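Side-chain contacts in arylsulfatase (Pseudoalteromonas sp. MB47, PDB 7AJ0), which probably removes sulfate groups from fucoidan, a sulfated polysaccharide, as an exo-acting sulfatase that assembles as a hexamer: residues Q183-Y186 against T187-L190; Q194-D197 against M198-K202; E203-T206 against K207-L211; D331-P334 against D335-Y338. All blocks are in the same frame, centred on the assembly; numbering follows the deposited sequence.

Contact 1 of 4, residues Q183-Y186 against T187-L190; sequences QSDY and TQFL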
loop_
_atom_site.group_PDB
_atom_site.type_symbol
_atom_site.label_atom_id
_atom_site.label_comp_id
_atom_site.label_asym_id
_atom_site.label_seq_id
_atom_site.Cartn_x
_atom_site.Cartn_y
_atom_site.Cartn_z
ATOM N N GLN A 183 -29.739 15.246 11.453
ATOM C CA GLN A 183 -29.908 16.076 10.260
ATOM C C GLN A 183 -29.985 15.228 8.992
ATOM O O GLN A 183 -30.862 15.434 8.144
ATOM C CB GLN A 183 -28.765 17.085 10.170
ATOM C CG GLN A 183 -28.718 17.919 8.892
ATOM C CD GLN A 183 -29.410 19.266 9.029
ATOM O OE1 GLN A 183 -29.924 19.614 10.094
ATOM N NE2 GLN A 183 -29.423 20.033 7.945
ATOM N N SER A 184 -29.053 14.286 8.831
ATOM C CA SER A 184 -29.009 13.494 7.606
ATOM C C SER A 184 -30.309 12.733 7.375
ATOM O O SER A 184 -30.662 12.442 6.227
ATOM C CB SER A 184 -27.827 12.525 7.655
ATOM O OG SER A 184 -27.836 11.777 8.859
ATOM N N ASP A 185 -31.031 12.400 8.448
ATOM C CA ASP A 185 -32.310 11.717 8.288
ATOM C C ASP A 185 -33.306 12.595 7.540
ATOM O O ASP A 185 -34.120 12.094 6.755
ATOM C CB ASP A 185 -32.858 11.319 9.658
ATOM C CG ASP A 185 -34.079 10.424 9.563
ATOM O OD1 ASP A 185 -34.418 9.992 8.440
ATOM O OD2 ASP A 185 -34.700 10.154 10.613
ATOM N N TYR A 186 -33.250 13.910 7.764
ATOM C CA TYR A 186 -34.135 14.821 7.052
ATOM C C TYR A 186 -33.646 15.097 5.632
ATOM O O TYR A 186 -34.443 15.092 4.687
ATOM C CB TYR A 186 -34.256 16.148 7.810
ATOM C CG TYR A 186 -34.959 16.062 9.144
ATOM C CD1 TYR A 186 -34.273 15.674 10.287
ATOM C CD2 TYR A 186 -36.301 16.391 9.266
ATOM C CE1 TYR A 186 -34.908 15.602 11.509
ATOM C CE2 TYR A 186 -36.945 16.321 10.485
ATOM C CZ TYR A 186 -36.242 15.926 11.604
ATOM O OH TYR A 186 -36.873 15.852 12.825
ATOM N N THR A 187 -32.345 15.341 5.463
ATOM C CA THR A 187 -31.847 15.859 4.195
ATOM C C THR A 187 -31.826 14.811 3.092
ATOM O O THR A 187 -31.850 15.177 1.912
ATOM C CB THR A 187 -30.443 16.442 4.381
ATOM O OG1 THR A 187 -29.570 15.442 4.919
ATOM C CG2 THR A 187 -30.484 17.638 5.324
ATOM N N GLN A 188 -31.787 13.522 3.438
ATOM C CA GLN A 188 -31.826 12.491 2.408
ATOM C C GLN A 188 -33.138 12.510 1.631
ATOM O O GLN A 188 -33.200 11.954 0.529
ATOM C CB GLN A 188 -31.608 11.111 3.029
ATOM C CG GLN A 188 -32.690 10.686 4.004
ATOM C CD GLN A 188 -32.397 9.349 4.658
ATOM O OE1 GLN A 188 -31.556 8.583 4.189
ATOM N NE2 GLN A 188 -33.089 9.065 5.754
ATOM N N PHE A 189 -34.181 13.137 2.175
ATOM C CA PHE A 189 -35.462 13.262 1.495
ATOM C C PHE A 189 -35.678 14.650 0.902
ATOM O O PHE A 189 -36.787 14.953 0.452
ATOM C CB PHE A 189 -36.605 12.927 2.459
ATOM C CG PHE A 189 -36.604 11.502 2.932
ATOM C CD1 PHE A 189 -36.998 10.478 2.087
ATOM C CD2 PHE A 189 -36.211 11.186 4.222
ATOM C CE1 PHE A 189 -36.997 9.164 2.519
ATOM C CE2 PHE A 189 -36.206 9.874 4.658
ATOM C CZ PHE A 189 -36.600 8.864 3.808
ATOM N N LEU A 190 -34.646 15.491 0.881
ATOM C CA LEU A 190 -34.749 16.855 0.378
ATOM C C LEU A 190 -33.824 17.143 -0.792
ATOM O O LEU A 190 -34.210 17.865 -1.714
ATOM C CB LEU A 190 -34.447 17.852 1.507
ATOM C CG LEU A 190 -35.339 17.774 2.746
ATOM C CD1 LEU A 190 -34.852 18.755 3.812
ATOM C CD2 LEU A 190 -36.790 18.042 2.381
#
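Thr187 N donates to Gln183 O at 3.1 Å, a regular turn of helix 183-187. The same Gln183 O also accepts from Tyr186 N. Next, Gln188 N binds Ser184 O at 3.2 Å, still four residues back. Phe189 N instead reaches back three residues to Tyr186 O, so the coil tightens as the helix runs out. Gln188 folds its side chain back over this last turn. With CG lodged between its backbone N and carbonyl carbon (chi1 64°), the extended chain carries the amide to Asp185. There NE2 makes two weak hydrogen bonds, to Asp185 OD1 at 3.1 Å and to Asp185 O at 3.4 Å. The amide and carboxylate planes stand 82° apart. Asp185 OD2 has a firmer partner in Ser181, and Ser184 OG makes a hydrogen bond to Glu486 of the second subunit.

Packing follows. Asp185 O lies at the edge of the Phe189 ring, 3.4 Å from CD2. Thr187 CG2 is 3.7 Å from Gln183 NE2, and the two side chains cross at about a right angle. Gln183 OE1 bonds to Ser269 and NE2 to Asp274 O; Thr187 OG1 bonds to the Asp274 carboxylate. Gln183, Tyr186 and Thr187 pack on Ile237 of helix 234-238, and Tyr186 OH bonds to Gly215 O of strand 215-220.

Contact 2 of 4, residues Q194-D197 against M198-K202; sequences QYAD and MMTNK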
loop_
_atom_site.group_PDB
_atom_site.type_symbol
_atom_site.label_atom_id
_atom_site.label_comp_id
_atom_site.label_asym_id
_atom_site.label_seq_id
_atom_site.Cartn_x
_atom_site.Cartn_y
_atom_site.Cartn_z
ATOM N N GLN A 194 -28.530 14.489 -4.949
ATOM C CA GLN A 194 -27.550 13.792 -4.123
ATOM C C GLN A 194 -28.009 12.381 -3.779
ATOM O O GLN A 194 -27.182 11.466 -3.697
ATOM C CB GLN A 194 -27.291 14.603 -2.854
ATOM C CG GLN A 194 -26.274 14.014 -1.892
ATOM C CD GLN A 194 -26.020 14.924 -0.703
ATOM O OE1 GLN A 194 -26.563 16.027 -0.630
ATOM N NE2 GLN A 194 -25.198 14.469 0.234
ATOM N N TYR A 195 -29.312 12.183 -3.594
ATOM C CA TYR A 195 -29.891 10.897 -3.223
ATOM C C TYR A 195 -30.801 10.373 -4.329
ATOM O O TYR A 195 -31.840 9.763 -4.071
ATOM C CB TYR A 195 -30.653 11.021 -1.904
ATOM C CG TYR A 195 -29.795 11.523 -0.763
ATOM C CD1 TYR A 195 -29.138 10.632 0.078
ATOM C CD2 TYR A 195 -29.629 12.885 -0.536
ATOM C CE1 TYR A 195 -28.344 11.082 1.116
ATOM C CE2 TYR A 195 -28.836 13.344 0.501
ATOM C CZ TYR A 195 -28.198 12.437 1.324
ATOM O OH TYR A 195 -27.409 12.883 2.359
ATOM N N ALA A 196 -30.396 10.582 -5.585
ATOM C CA ALA A 196 -31.309 10.372 -6.704
ATOM C C ALA A 196 -31.728 8.915 -6.852
ATOM O O ALA A 196 -32.849 8.641 -7.299
ATOM C CB ALA A 196 -30.661 10.862 -8.003
ATOM N N ASP A 197 -30.852 7.969 -6.501
ATOM C CA ASP A 197 -31.204 6.558 -6.627
ATOM C C ASP A 197 -32.457 6.211 -5.835
ATOM O O ASP A 197 -33.137 5.231 -6.160
ATOM C CB ASP A 197 -30.042 5.676 -6.167
ATOM C CG ASP A 197 -29.631 5.953 -4.734
ATOM O OD1 ASP A 197 -29.699 7.125 -4.312
ATOM O OD2 ASP A 197 -29.237 5.000 -4.030
ATOM N N MET A 198 -32.775 6.990 -4.805
ATOM C CA MET A 198 -33.997 6.836 -4.026
ATOM C C MET A 198 -35.030 7.910 -4.323
ATOM O O MET A 198 -36.225 7.614 -4.356
ATOM C CB MET A 198 -33.664 6.851 -2.529
ATOM C CG MET A 198 -34.862 6.673 -1.612
ATOM S SD MET A 198 -35.564 8.235 -1.040
ATOM C CE MET A 198 -34.315 8.766 0.128
ATOM N N MET A 199 -34.598 9.147 -4.575
ATOM C CA MET A 199 -35.533 10.260 -4.688
ATOM C C MET A 199 -36.246 10.285 -6.034
ATOM O O MET A 199 -37.433 10.627 -6.099
ATOM C CB MET A 199 -34.791 11.577 -4.457
ATOM C CG MET A 199 -34.394 11.804 -3.009
ATOM S SD MET A 199 -35.825 12.128 -1.958
ATOM C CE MET A 199 -36.088 13.872 -2.274
ATOM N N THR A 200 -35.551 9.943 -7.116
ATOM C CA THR A 200 -36.145 9.944 -8.446
ATOM C C THR A 200 -36.666 8.574 -8.860
ATOM O O THR A 200 -37.159 8.426 -9.982
ATOM C CB THR A 200 -35.130 10.446 -9.477
ATOM O OG1 THR A 200 -34.039 9.523 -9.578
ATOM C CG2 THR A 200 -34.596 11.816 -9.068
ATOM N N ASN A 201 -36.571 7.575 -7.985
ATOM C CA ASN A 201 -37.146 6.248 -8.208
ATOM C C ASN A 201 -38.506 6.225 -7.516
ATOM O O ASN A 201 -38.589 6.076 -6.296
ATOM C CB ASN A 201 -36.215 5.166 -7.671
ATOM C CG ASN A 201 -36.742 3.763 -7.911
ATOM O OD1 ASN A 201 -37.950 3.524 -7.912
ATOM N ND2 ASN A 201 -35.830 2.821 -8.111
ATOM N N LYS A 202 -39.574 6.361 -8.305
ATOM C CA LYS A 202 -40.911 6.530 -7.744
ATOM C C LYS A 202 -41.232 5.463 -6.702
ATOM O O LYS A 202 -41.593 5.779 -5.562
ATOM C CB LYS A 202 -41.949 6.509 -8.871
ATOM C CG LYS A 202 -43.394 6.585 -8.391
ATOM C CD LYS A 202 -44.041 5.205 -8.337
ATOM C CE LYS A 202 -45.505 5.289 -7.925
ATOM N NZ LYS A 202 -46.179 3.961 -8.000
HETATM O O HOH W 1 -33.118 3.311 -8.289
#
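Tyr195 O receives two backbone donors, Met199 N at 2.9 Å and Met198 N at 3.0 Å. Met199 N reaches back four residues, as in a helix, and Met198 N three. Thr200 N then bonds to Ala196 O at 3.0 Å, which completes a single helical turn, 196-199, with Tyr195 at the N-cap position.

The hydroxyl of Thr200 adds to this turn. OG1 donates to Ala196 O at 2.7 Å, and the two Thr200 donors approach that oxygen from opposite faces of its plane. The torsion allows this, because chi1 of 66° sets OG1 between the backbone N and the carbonyl carbon, close to the preceding turn. Met199 CG packs on Tyr195 CB at 4.0 Å, an apolar contact across the turn. Farther along, Asn201 CB rests 3.4 Å from Asp197 O. A water also joins the two residues. It accepts from Asn201 ND2 at 2.8 Å and can donate to Asp197 O at 2.9 Å.

Polar ends point to other partners. Tyr195 OH bonds to Asp274, and Asp197 OD2 to Tyr437 of the second subunit, while Ala196 and Thr200 pack against the third.

A one-turn helix, with a threonine hydroxyl added to its last bond, is followed at once by helix 202-208. The N-cap of that second helix is Asn201, with OD1 accepting from Leu204 N, a classic asparagine cap.

Contact 3 of 4, residues E203-T206 against K207-L211; sequences ELYT and KASQL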
loop_
_atom_site.group_PDB
_atom_site.type_symbol
_atom_site.label_atom_id
_atom_site.label_comp_id
_atom_site.label_asym_id
_atom_site.label_seq_id
_atom_site.Cartn_x
_atom_site.Cartn_y
_atom_site.Cartn_z
ATOM N N GLU A 203 -41.115 4.187 -7.081
ATOM C CA GLU A 203 -41.509 3.112 -6.173
ATOM C C GLU A 203 -40.635 3.089 -4.924
ATOM O O GLU A 203 -41.134 2.886 -3.810
ATOM C CB GLU A 203 -41.446 1.765 -6.896
ATOM C CG GLU A 203 -41.872 0.578 -6.039
ATOM C CD GLU A 203 -42.120 -0.682 -6.852
ATOM O OE1 GLU A 203 -41.962 -0.638 -8.091
ATOM O OE2 GLU A 203 -42.477 -1.718 -6.250
ATOM N N LEU A 204 -39.326 3.293 -5.086
ATOM C CA LEU A 204 -38.428 3.271 -3.933
ATOM C C LEU A 204 -38.670 4.473 -3.029
ATOM O O LEU A 204 -38.601 4.356 -1.800
ATOM C CB LEU A 204 -36.980 3.230 -4.413
ATOM C CG LEU A 204 -35.908 2.758 -3.433
ATOM C CD1 LEU A 204 -36.263 1.417 -2.822
ATOM C CD2 LEU A 204 -34.562 2.677 -4.150
ATOM N N TYR A 205 -38.964 5.635 -3.616
ATOM C CA TYR A 205 -39.254 6.814 -2.808
ATOM C C TYR A 205 -40.536 6.631 -2.004
ATOM O O TYR A 205 -40.592 6.994 -0.822
ATOM C CB TYR A 205 -39.360 8.051 -3.698
ATOM C CG TYR A 205 -39.808 9.279 -2.946
ATOM C CD1 TYR A 205 -38.908 10.020 -2.192
ATOM C CD2 TYR A 205 -41.134 9.691 -2.975
ATOM C CE1 TYR A 205 -39.313 11.138 -1.494
ATOM C CE2 TYR A 205 -41.548 10.811 -2.279
ATOM C CZ TYR A 205 -40.633 11.530 -1.540
ATOM O OH TYR A 205 -41.040 12.646 -0.846
ATOM N N THR A 206 -41.575 6.072 -2.626
ATOM C CA THR A 206 -42.832 5.854 -1.917
ATOM C C THR A 206 -42.624 4.991 -0.679
ATOM O O THR A 206 -43.242 5.231 0.365
ATOM C CB THR A 206 -43.854 5.205 -2.851
ATOM O OG1 THR A 206 -44.203 6.124 -3.893
ATOM C CG2 THR A 206 -45.103 4.802 -2.081
ATOM N N LYS A 207 -41.757 3.982 -0.774
ATOM C CA LYS A 207 -41.512 3.111 0.370
ATOM C C LYS A 207 -40.686 3.821 1.437
ATOM O O LYS A 207 -41.063 3.843 2.613
ATOM C CB LYS A 207 -40.810 1.833 -0.088
ATOM C CG LYS A 207 -41.689 0.908 -0.910
ATOM C CD LYS A 207 -40.896 -0.272 -1.453
ATOM C CE LYS A 207 -41.790 -1.229 -2.225
ATOM N NZ LYS A 207 -40.998 -2.190 -3.044
ATOM N N ALA A 208 -39.559 4.415 1.042
ATOM C CA ALA A 208 -38.641 4.980 2.028
ATOM C C ALA A 208 -39.240 6.199 2.719
ATOM O O ALA A 208 -39.003 6.420 3.912
ATOM C CB ALA A 208 -37.314 5.341 1.358
ATOM N N SER A 209 -40.013 7.004 1.990
ATOM C CA SER A 209 -40.548 8.238 2.554
ATOM C C SER A 209 -41.590 7.994 3.637
ATOM O O SER A 209 -41.969 8.945 4.328
ATOM C CB SER A 209 -41.153 9.099 1.444
ATOM O OG SER A 209 -42.212 8.421 0.794
ATOM N N GLN A 210 -42.058 6.755 3.807
ATOM C CA GLN A 210 -42.993 6.457 4.884
ATOM C C GLN A 210 -42.336 6.532 6.257
ATOM O O GLN A 210 -43.045 6.647 7.260
ATOM C CB GLN A 210 -43.610 5.075 4.672
ATOM C CG GLN A 210 -44.736 5.060 3.651
ATOM C CD GLN A 210 -45.114 3.658 3.219
ATOM O OE1 GLN A 210 -44.550 3.117 2.267
ATOM N NE2 GLN A 210 -46.073 3.062 3.917
ATOM N N LEU A 211 -41.006 6.465 6.325
ATOM C CA LEU A 211 -40.265 6.661 7.566
ATOM C C LEU A 211 -39.579 8.024 7.606
ATOM O O LEU A 211 -38.685 8.249 8.427
ATOM C CB LEU A 211 -39.240 5.542 7.750
ATOM C CG LEU A 211 -39.820 4.128 7.833
ATOM C CD1 LEU A 211 -38.709 3.093 7.896
ATOM C CD2 LEU A 211 -40.750 3.980 9.033
#
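Glu203 and Lys207 form an i, i+4 salt bridge on helix 202-208, a common pairing along one face of an alpha-helix. The two side chains lie side by side and point the same way. OE2 of Glu203 is 3.6 Å from Lys207 NZ, so this is a loose ion pair. Lys207 stays extended beyond CG, and its NZ has a second acid in Asp16 of the second subunit. The lysine therefore ties the helix to that neighbour, which also supplies Val13 and Phe14 for packing.

The backbone ladder is regular. Lys207 N donates to Glu203 O at 3.3 Å, and Ala208 N to Leu204 O at 3.0 Å with a nearly straight N-H...O angle of 169°. Ala208 CB touches Leu204 O.

One turn on, Tyr205 and Ser209 meet twice. CG of Tyr205 is anti to the backbone N (chi1 174°), which lays the ring beside the following turn. There Ser209 CB sits over one face, 4.0 Å from the ring centroid, in a CH-pi contact. The ring also packs on Met198 and Met199 of helix 196-199. A serine in place of Tyr205 would probably leave Ser209 CB without its aromatic cover and open a gap beside the two methionines. Tyr205 O takes Ser209 N at 2.9 Å and also Ser209 OG at 2.7 Å, so two donors of one residue grip a single oxygen.

Contact 4 of 4, residues D331-P334 against D335-Y338; sequences DTWP and DSGY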
loop_
_atom_site.group_PDB
_atom_site.type_symbol
_atom_site.label_atom_id
_atom_site.label_comp_id
_atom_site.label_asym_id
_atom_site.label_seq_id
_atom_site.Cartn_x
_atom_site.Cartn_y
_atom_site.Cartn_z
ATOM N N ASP A 331 -16.136 11.221 6.150
ATOM C CA ASP A 331 -16.745 10.432 5.086
ATOM C C ASP A 331 -17.627 11.278 4.178
ATOM O O ASP A 331 -17.820 10.927 3.008
ATOM C CB ASP A 331 -17.568 9.286 5.675
ATOM C CG ASP A 331 -16.711 8.247 6.362
ATOM O OD1 ASP A 331 -16.210 8.531 7.473
ATOM O OD2 ASP A 331 -16.538 7.148 5.790
ATOM N N THR A 332 -18.182 12.375 4.692
ATOM C CA THR A 332 -19.054 13.241 3.912
ATOM C C THR A 332 -18.318 14.460 3.364
ATOM O O THR A 332 -18.956 15.465 3.035
ATOM C CB THR A 332 -20.258 13.684 4.749
ATOM O OG1 THR A 332 -19.816 14.326 5.951
ATOM C CG2 THR A 332 -21.119 12.489 5.108
ATOM N N TRP A 333 -16.997 14.385 3.257
ATOM C CA TRP A 333 -16.217 15.483 2.705
ATOM C C TRP A 333 -16.789 15.890 1.346
ATOM O O TRP A 333 -17.176 15.020 0.554
ATOM C CB TRP A 333 -14.749 15.059 2.571
ATOM C CG TRP A 333 -13.845 16.183 2.212
ATOM C CD1 TRP A 333 -13.144 16.981 3.071
ATOM C CD2 TRP A 333 -13.558 16.662 0.894
ATOM N NE1 TRP A 333 -12.437 17.926 2.366
ATOM C CE2 TRP A 333 -12.675 17.751 1.028
ATOM C CE3 TRP A 333 -13.962 16.274 -0.386
ATOM C CZ2 TRP A 333 -12.185 18.452 -0.070
ATOM C CZ3 TRP A 333 -13.476 16.973 -1.474
ATOM C CH2 TRP A 333 -12.597 18.049 -1.310
ATOM N N PRO A 334 -16.846 17.195 1.026
ATOM C CA PRO A 334 -16.316 18.347 1.762
ATOM C C PRO A 334 -17.258 18.942 2.801
ATOM O O PRO A 334 -17.005 20.042 3.287
ATOM C CB PRO A 334 -16.060 19.370 0.644
ATOM C CG PRO A 334 -17.156 19.091 -0.333
ATOM C CD PRO A 334 -17.431 17.599 -0.268
ATOM N N ASP A 335 -18.330 18.233 3.136
ATOM C CA ASP A 335 -19.224 18.656 4.213
ATOM C C ASP A 335 -18.728 18.085 5.544
ATOM O O ASP A 335 -19.394 17.292 6.211
ATOM C CB ASP A 335 -20.653 18.226 3.910
ATOM C CG ASP A 335 -21.682 19.047 4.667
ATOM O OD1 ASP A 335 -21.279 19.905 5.481
ATOM O OD2 ASP A 335 -22.894 18.839 4.443
ATOM N N SER A 336 -17.519 18.510 5.917
ATOM C CA SER A 336 -16.784 17.905 7.016
ATOM C C SER A 336 -16.033 18.963 7.806
ATOM O O SER A 336 -15.493 19.913 7.233
ATOM C CB SER A 336 -15.774 16.866 6.498
ATOM O OG SER A 336 -16.397 15.918 5.656
ATOM N N GLY A 337 -15.997 18.783 9.122
ATOM C CA GLY A 337 -15.146 19.579 9.973
ATOM C C GLY A 337 -13.690 19.168 9.827
ATOM O O GLY A 337 -13.311 18.356 8.982
ATOM N N TYR A 338 -12.860 19.746 10.691
ATOM C CA TYR A 338 -11.420 19.573 10.613
ATOM C C TYR A 338 -10.852 19.186 11.967
ATOM O O TYR A 338 -11.240 19.742 12.998
ATOM C CB TYR A 338 -10.734 20.857 10.129
ATOM C CG TYR A 338 -9.292 20.960 10.558
ATOM C CD1 TYR A 338 -8.317 20.173 9.963
ATOM C CD2 TYR A 338 -8.904 21.841 11.557
ATOM C CE1 TYR A 338 -6.996 20.258 10.350
ATOM C CE2 TYR A 338 -7.583 21.936 11.950
ATOM C CZ TYR A 338 -6.633 21.141 11.344
ATOM O OH TYR A 338 -5.316 21.227 11.732
#
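Thr332 and Asp335 are joined by two hydrogen bonds in opposite directions. Asp335 N donates to Thr332 O at 2.8 Å and closes a beta turn. Thr332 OG1 donates to Asp335 O at 3.0 Å, from above the carbonyl plane. The peptide before Pro334 is cis, which with the backbone angles makes this a type VIa turn. Just after it, Ser336 N makes a weak bond to Pro334 O at 3.1 Å, an inverse gamma turn centred on Asp335.

Packing is led by Trp333 and Pro334. CB of the proline lies 3.6 Å above the indole plane, over its centre. Ser336 OG touches Trp333 CB at 3.6 Å but bonds to Asn329 O.

Charges and outer polar partners come last. Arg450 makes a cation-pi contact with Trp333, whose NE1 bonds to Met472 O of the fourth subunit. Asp335 OD1 bonds to Asn275.

A valine in place of Thr332 would probably leave Asp335 O without its hydroxyl donor, and the second of the two Thr332-Asp335 bonds would be gone. Backbone and side chain of one threonine thus hold the turn around its cis peptide, while the Asp335 carboxylate and the indole NE1 serve partners beyond it.

Contacts 1, 2 and 3 follow one another and pack as one cluster, with centres 10 to 13 Å apart. Phe189 is shared: its CE1 lies 3.6 Å from Met198 CE, and its CZ is 3.4 Å from Ala208 O. Met199 SD lies 3.7 Å from Tyr205 CE1. Asp274 bonds to both Thr187 and Tyr195, bridging contacts 1 and 2. Contact 4 stands apart, about 6 Å from contact 2, 7 Å from contact 1 and 18 Å from contact 3 between nearest atoms. The calcium is about 9 Å from the Ser184 side chain and about 10 Å from that of Thr332. In sulfatases this metal lies in the active site, so contacts 1 and 4 probably border it.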